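Long-range contacts in separin (Saccharomyces cerevisiae, PDB 5U1T), which cleaves the MCD1/SCC1 subunit of cohesin at the onset of anaphase, as a caspase-like thiol protease that securin otherwise holds inactive: residues 1411-1416 with 1457-1462; 1416-1421 with 1466-1471. One frame throughout, in Å; residues are numbered along the deposited sequence.

Overall arrangement
The two contacts show how the parallel part of a mixed alpha/beta sheet is packed along its length and used at its end. Both involve strand 1412-1416 and share Leu1416; the centres of contact 1 and contact 2 lie 13 Å apart. Contact 1 sets helix 1453-1461 on one face of the strand, and contact 2 pairs the strand's end with strand 1465-1469, which follows that helix in the chain. Ile1415 joins them: its N is probably hydrogen-bonded to Val1467 O (3.0 Å) and its O to Ile1469 N (2.9 Å). Contact 1 is away from the active site, whereas in contact 2 Gly1470 lies about 7 Å from the side chain of Cys1497, the active-site cysteine inferred by similarity.

Contact 1 (1411-1416 with 1457-1462); sequences NISMIL and LKMLQN
Met1459 reaches down from helix 1453-1461 onto Ser1413 and Ile1415 of strand 1412-1416, a helix-on-sheet packing within the caspase-like alpha/beta fold. The helix belongs to the beta-alpha-beta crossover from strand 1444-1447 to strand 1465-1469, and it passes over strand 1412-1416, which lies between those two in the sheet. Helix and strand segments run at 138° to each other, and their axes approach to 8.6 Å.

The tight part rests on a single side chain. Met1459 is extended beyond CG (chi2 -173°), which puts SD out from the helix, against the strand between Ser1413 and Ile1415. Its CG lies 3.4 Å from Ser1413 OG, and its SD 3.8 Å from Ser1413 CB. The SD also meets Ile1415 CD1 at 3.9 Å, the two side chains crossing obliquely, while the terminal CE comes to 3.6 Å from Met1414 O. Gln1444 and Val1446 of the adjoining strand touch the same methionine. Ser1413 thus lies against methylene carbon, but its hydroxyl has a polar mate in Ser1463 OG, with which it is hydrogen-bonded. An alanine in place of Met1459 would probably open a gap above Ser1413 CB and deprive Ile1415 CD1 of its apolar partner on the helix.

Toward the helix's C-terminal end this buried packing gives way to a looser, more solvent-facing side. Asn1462, which is exposed, leaves the helical conformation opposite the partly exposed Asn1411, where Asn1411 ND2 stands 3.3 Å from the main-chain O of Asn1462.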
loop_
_atom_site.group_PDB
_atom_site.type_symbol
_atom_site.label_atom_id
_atom_site.label_comp_id
_atom_site.label_asym_id
_atom_site.label_seq_id
_atom_site.Cartn_x
_atom_site.Cartn_y
_atom_site.Cartn_z
ATOM N N ASN A 1411 -53.417 21.078 0.378
ATOM C CA ASN A 1411 -52.029 20.649 0.472
ATOM C C ASN A 1411 -51.452 20.073 -0.813
ATOM O O ASN A 1411 -50.802 19.028 -0.788
ATOM C CB ASN A 1411 -51.871 19.622 1.590
ATOM C CG ASN A 1411 -51.315 20.233 2.854
ATOM O OD1 ASN A 1411 -51.998 20.287 3.873
ATOM N ND2 ASN A 1411 -50.070 20.710 2.793
ATOM N N ILE A 1412 -51.674 20.764 -1.927
ATOM C CA ILE A 1412 -51.087 20.353 -3.199
ATOM C C ILE A 1412 -49.942 21.308 -3.628
ATOM O O ILE A 1412 -50.074 22.534 -3.555
ATOM C CB ILE A 1412 -52.191 20.242 -4.288
ATOM C CG1 ILE A 1412 -52.867 21.586 -4.538
ATOM C CG2 ILE A 1412 -53.207 19.184 -3.919
ATOM C CD1 ILE A 1412 -52.368 22.294 -5.742
ATOM N N SER A 1413 -48.813 20.729 -4.039
ATOM C CA SER A 1413 -47.611 21.490 -4.418
ATOM C C SER A 1413 -47.448 21.569 -5.927
ATOM O O SER A 1413 -47.809 20.638 -6.648
ATOM C CB SER A 1413 -46.342 20.863 -3.821
ATOM O OG SER A 1413 -46.406 20.749 -2.413
ATOM N N MET A 1414 -46.890 22.674 -6.403
ATOM C CA MET A 1414 -46.608 22.811 -7.819
ATOM C C MET A 1414 -45.392 23.654 -8.070
ATOM O O MET A 1414 -45.071 24.564 -7.305
ATOM C CB MET A 1414 -47.793 23.408 -8.546
ATOM C CG MET A 1414 -48.655 24.246 -7.661
ATOM S SD MET A 1414 -50.290 24.393 -8.370
ATOM C CE MET A 1414 -50.459 22.744 -9.040
ATOM N N ILE A 1415 -44.709 23.329 -9.157
ATOM C CA ILE A 1415 -43.529 24.049 -9.591
ATOM C C ILE A 1415 -43.708 24.333 -11.080
ATOM O O ILE A 1415 -44.063 23.440 -11.841
ATOM C CB ILE A 1415 -42.250 23.239 -9.312
ATOM C CG1 ILE A 1415 -42.148 22.932 -7.816
ATOM C CG2 ILE A 1415 -41.024 23.969 -9.812
ATOM C CD1 ILE A 1415 -41.018 22.034 -7.446
ATOM N N LEU A 1416 -43.505 25.575 -11.496
ATOM C CA LEU A 1416 -43.782 25.949 -12.878
ATOM C C LEU A 1416 -42.659 26.780 -13.479
ATOM O O LEU A 1416 -42.402 27.886 -13.016
ATOM C CB LEU A 1416 -45.097 26.719 -12.954
ATOM C CG LEU A 1416 -45.591 27.070 -14.353
ATOM C CD1 LEU A 1416 -45.665 25.810 -15.191
ATOM C CD2 LEU A 1416 -46.953 27.749 -14.282
ATOM N N LEU A 1457 -38.196 19.238 -0.866
ATOM C CA LEU A 1457 -38.127 18.061 -0.017
ATOM C C LEU A 1457 -39.332 18.055 0.920
ATOM O O LEU A 1457 -39.901 17.005 1.203
ATOM C CB LEU A 1457 -36.817 18.022 0.768
ATOM C CG LEU A 1457 -35.655 17.447 -0.043
ATOM C CD1 LEU A 1457 -34.420 17.348 0.799
ATOM C CD2 LEU A 1457 -35.998 16.081 -0.608
ATOM N N LYS A 1458 -39.734 19.234 1.388
ATOM C CA LYS A 1458 -40.907 19.316 2.252
ATOM C C LYS A 1458 -42.132 19.256 1.356
ATOM O O LYS A 1458 -43.145 18.679 1.732
ATOM C CB LYS A 1458 -40.872 20.581 3.154
ATOM C CG LYS A 1458 -41.648 21.843 2.707
ATOM C CD LYS A 1458 -41.371 23.023 3.664
ATOM C CE LYS A 1458 -39.870 23.073 4.036
ATOM N NZ LYS A 1458 -39.365 24.300 4.758
ATOM N N MET A 1459 -42.029 19.802 0.149
ATOM C CA MET A 1459 -43.121 19.664 -0.807
ATOM C C MET A 1459 -43.461 18.202 -1.040
ATOM O O MET A 1459 -44.619 17.811 -0.982
ATOM C CB MET A 1459 -42.771 20.307 -2.141
ATOM C CG MET A 1459 -43.131 21.763 -2.261
ATOM S SD MET A 1459 -42.836 22.287 -3.959
ATOM C CE MET A 1459 -43.875 23.754 -4.032
ATOM N N LEU A 1460 -42.438 17.396 -1.293
ATOM C CA LEU A 1460 -42.643 15.994 -1.629
ATOM C C LEU A 1460 -43.265 15.208 -0.494
ATOM O O LEU A 1460 -44.181 14.419 -0.716
ATOM C CB LEU A 1460 -41.326 15.336 -2.030
ATOM C CG LEU A 1460 -40.759 15.835 -3.349
ATOM C CD1 LEU A 1460 -39.289 15.441 -3.475
ATOM C CD2 LEU A 1460 -41.592 15.308 -4.502
ATOM N N GLN A 1461 -42.767 15.414 0.718
ATOM C CA GLN A 1461 -43.185 14.580 1.833
ATOM C C GLN A 1461 -44.398 15.140 2.527
ATOM O O GLN A 1461 -44.886 14.541 3.478
ATOM C CB GLN A 1461 -42.056 14.425 2.847
ATOM C CG GLN A 1461 -40.814 13.742 2.323
ATOM C CD GLN A 1461 -39.635 13.966 3.239
ATOM O OE1 GLN A 1461 -39.752 13.863 4.453
ATOM N NE2 GLN A 1461 -38.497 14.304 2.662
ATOM N N ASN A 1462 -44.884 16.289 2.066
ATOM C CA ASN A 1462 -46.005 16.956 2.736
ATOM C C ASN A 1462 -47.091 17.447 1.787
ATOM O O ASN A 1462 -47.744 18.462 2.064
ATOM C CB ASN A 1462 -45.503 18.140 3.580
ATOM C CG ASN A 1462 -44.715 17.695 4.798
ATOM O OD1 ASN A 1462 -43.486 17.735 4.814
ATOM N ND2 ASN A 1462 -45.427 17.251 5.823
#

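Contact 2 (1416-1421 with 1466-1471); sequences LNPNGD and FVYIGH
Leu1416 and Ile1469 form a parallel beta bridge where two central strands of the caspase-like sheet run out into loops, the C-terminal edge that carries the active site in this fold. Their CA atoms are 5.0 Å apart and their side chains lie side by side, pointing the same way. Leu1416 has CG anti to its backbone N (chi1 -175°), and its CD1 methyl rests against Ile1469, 3.8 Å from that residue's CD1 and close to its CB as well.

The pairing runs one residue further: Asn1417 N donates to Ile1469 O at 3.0 Å, with an N-H...O angle of 147°, and the chain then turns away through Pro1418. The proline ring lies against the end of the second strand: its CD is 3.9 Å from Gly1470 CA, and its CG is 3.8 Å from Tyr1468 CE2, the two side chains crossing at about a right angle. A beta carbon on Gly1470 would probably run into Pro1418 CD, which is consistent with a glycine where the loop passes this close. The phenol of Tyr1468 is held in turn by its OH, which donates to His1471 O at 2.8 Å, with that oxygen in the plane of the ring at its edge.

Asn1417 OD1 accepts a hydrogen bond from Leu1422 N and a weak one from Asp1421 N, tying the loop together just ahead of helix 1423-1436. Beyond it, Asp1421 OD2 accepts a hydrogen bond from the backbone of a second protein chain. Phe1429 and Phe1433 of helix 1423-1436 pack on Leu1416 and Thr1425 on Ile1469, while Tyr1477 touches both Pro1418 and Tyr1468, and strand 1492-1494 flanks strand 1465-1469 on the side away from strand 1412-1416.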
loop_
_atom_site.group_PDB
_atom_site.type_symbol
_atom_site.label_atom_id
_atom_site.label_comp_id
_atom_site.label_asym_id
_atom_site.label_seq_id
_atom_site.Cartn_x
_atom_site.Cartn_y
_atom_site.Cartn_z
ATOM N N LEU A 1416 -43.505 25.575 -11.496
ATOM C CA LEU A 1416 -43.782 25.949 -12.878
ATOM C C LEU A 1416 -42.659 26.780 -13.479
ATOM O O LEU A 1416 -42.402 27.886 -13.016
ATOM C CB LEU A 1416 -45.097 26.719 -12.954
ATOM C CG LEU A 1416 -45.591 27.070 -14.353
ATOM C CD1 LEU A 1416 -45.665 25.810 -15.191
ATOM C CD2 LEU A 1416 -46.953 27.749 -14.282
ATOM N N ASN A 1417 -41.988 26.245 -14.500
ATOM C CA ASN A 1417 -40.930 26.971 -15.210
ATOM C C ASN A 1417 -39.836 27.442 -14.246
ATOM O O ASN A 1417 -39.535 28.632 -14.174
ATOM C CB ASN A 1417 -41.544 28.161 -15.979
ATOM C CG ASN A 1417 -40.540 28.906 -16.856
ATOM O OD1 ASN A 1417 -39.497 28.379 -17.217
ATOM N ND2 ASN A 1417 -40.874 30.142 -17.211
ATOM N N PRO A 1418 -39.215 26.498 -13.511
ATOM C CA PRO A 1418 -38.301 26.865 -12.422
ATOM C C PRO A 1418 -37.047 27.544 -12.925
ATOM O O PRO A 1418 -36.127 27.761 -12.149
ATOM C CB PRO A 1418 -37.940 25.514 -11.778
ATOM C CG PRO A 1418 -38.789 24.481 -12.458
ATOM C CD PRO A 1418 -39.169 25.052 -13.783
ATOM N N ASN A 1419 -37.002 27.877 -14.205
ATOM C CA ASN A 1419 -35.767 28.329 -14.808
ATOM C C ASN A 1419 -36.017 29.340 -15.916
ATOM O O ASN A 1419 -35.102 29.687 -16.661
ATOM C CB ASN A 1419 -34.996 27.123 -15.342
ATOM C CG ASN A 1419 -33.521 27.408 -15.556
ATOM O OD1 ASN A 1419 -32.694 27.248 -14.642
ATOM N ND2 ASN A 1419 -33.173 27.812 -16.776
ATOM N N GLY A 1420 -37.257 29.814 -16.018
ATOM C CA GLY A 1420 -37.610 30.855 -16.969
ATOM C C GLY A 1420 -37.204 30.555 -18.401
ATOM O O GLY A 1420 -36.919 31.471 -19.166
ATOM N N ASP A 1421 -37.167 29.270 -18.759
ATOM C CA ASP A 1421 -36.770 28.846 -20.103
ATOM C C ASP A 1421 -37.941 28.229 -20.861
ATOM O O ASP A 1421 -37.757 27.629 -21.928
ATOM C CB ASP A 1421 -35.599 27.849 -20.048
ATOM C CG ASP A 1421 -35.804 26.757 -19.010
ATOM O OD1 ASP A 1421 -36.904 26.709 -18.415
ATOM O OD2 ASP A 1421 -34.868 25.942 -18.792
ATOM N N PHE A 1466 -48.017 16.294 -5.901
ATOM C CA PHE A 1466 -46.872 17.065 -6.351
ATOM C C PHE A 1466 -46.845 17.165 -7.871
ATOM O O PHE A 1466 -46.806 16.144 -8.552
ATOM C CB PHE A 1466 -45.579 16.436 -5.854
ATOM C CG PHE A 1466 -44.359 17.120 -6.365
ATOM C CD1 PHE A 1466 -43.893 18.268 -5.757
ATOM C CD2 PHE A 1466 -43.684 16.631 -7.464
ATOM C CE1 PHE A 1466 -42.772 18.910 -6.234
ATOM C CE2 PHE A 1466 -42.563 17.270 -7.947
ATOM C CZ PHE A 1466 -42.102 18.404 -7.330
ATOM N N VAL A 1467 -46.876 18.377 -8.420
ATOM C CA VAL A 1467 -46.761 18.513 -9.872
ATOM C C VAL A 1467 -45.630 19.475 -10.240
ATOM O O VAL A 1467 -45.436 20.497 -9.591
ATOM C CB VAL A 1467 -48.105 18.948 -10.521
ATOM C CG1 VAL A 1467 -49.227 18.893 -9.510
ATOM C CG2 VAL A 1467 -48.008 20.313 -11.181
ATOM N N TYR A 1468 -44.865 19.106 -11.268
ATOM C CA TYR A 1468 -43.632 19.799 -11.635
ATOM C C TYR A 1468 -43.506 19.962 -13.142
ATOM O O TYR A 1468 -43.506 18.982 -13.861
ATOM C CB TYR A 1468 -42.423 19.034 -11.093
ATOM C CG TYR A 1468 -41.061 19.494 -11.604
ATOM C CD1 TYR A 1468 -40.512 18.971 -12.775
ATOM C CD2 TYR A 1468 -40.314 20.422 -10.901
ATOM C CE1 TYR A 1468 -39.265 19.378 -13.234
ATOM C CE2 TYR A 1468 -39.064 20.832 -11.351
ATOM C CZ TYR A 1468 -38.544 20.306 -12.515
ATOM O OH TYR A 1468 -37.304 20.718 -12.954
ATOM N N ILE A 1469 -43.372 21.198 -13.612
ATOM C CA ILE A 1469 -43.163 21.467 -15.034
ATOM C C ILE A 1469 -41.829 22.196 -15.294
ATOM O O ILE A 1469 -41.627 23.327 -14.873
ATOM C CB ILE A 1469 -44.328 22.303 -15.617
ATOM C CG1 ILE A 1469 -45.677 21.691 -15.232
ATOM C CG2 ILE A 1469 -44.198 22.438 -17.124
ATOM C CD1 ILE A 1469 -46.841 22.300 -15.938
ATOM N N GLY A 1470 -40.926 21.539 -16.004
ATOM C CA GLY A 1470 -39.620 22.096 -16.299
ATOM C C GLY A 1470 -38.749 20.916 -16.664
ATOM O O GLY A 1470 -39.270 19.806 -16.756
ATOM N N HIS A 1471 -37.449 21.115 -16.864
ATOM C CA HIS A 1471 -36.611 20.007 -17.310
ATOM C C HIS A 1471 -36.490 18.911 -16.273
ATOM O O HIS A 1471 -36.336 19.186 -15.085
ATOM C CB HIS A 1471 -35.218 20.475 -17.687
ATOM C CG HIS A 1471 -34.324 19.366 -18.145
ATOM N ND1 HIS A 1471 -33.530 18.640 -17.277
ATOM C CD2 HIS A 1471 -34.096 18.853 -19.379
ATOM C CE1 HIS A 1471 -32.850 17.735 -17.957
ATOM N NE2 HIS A 1471 -33.171 17.846 -19.234
#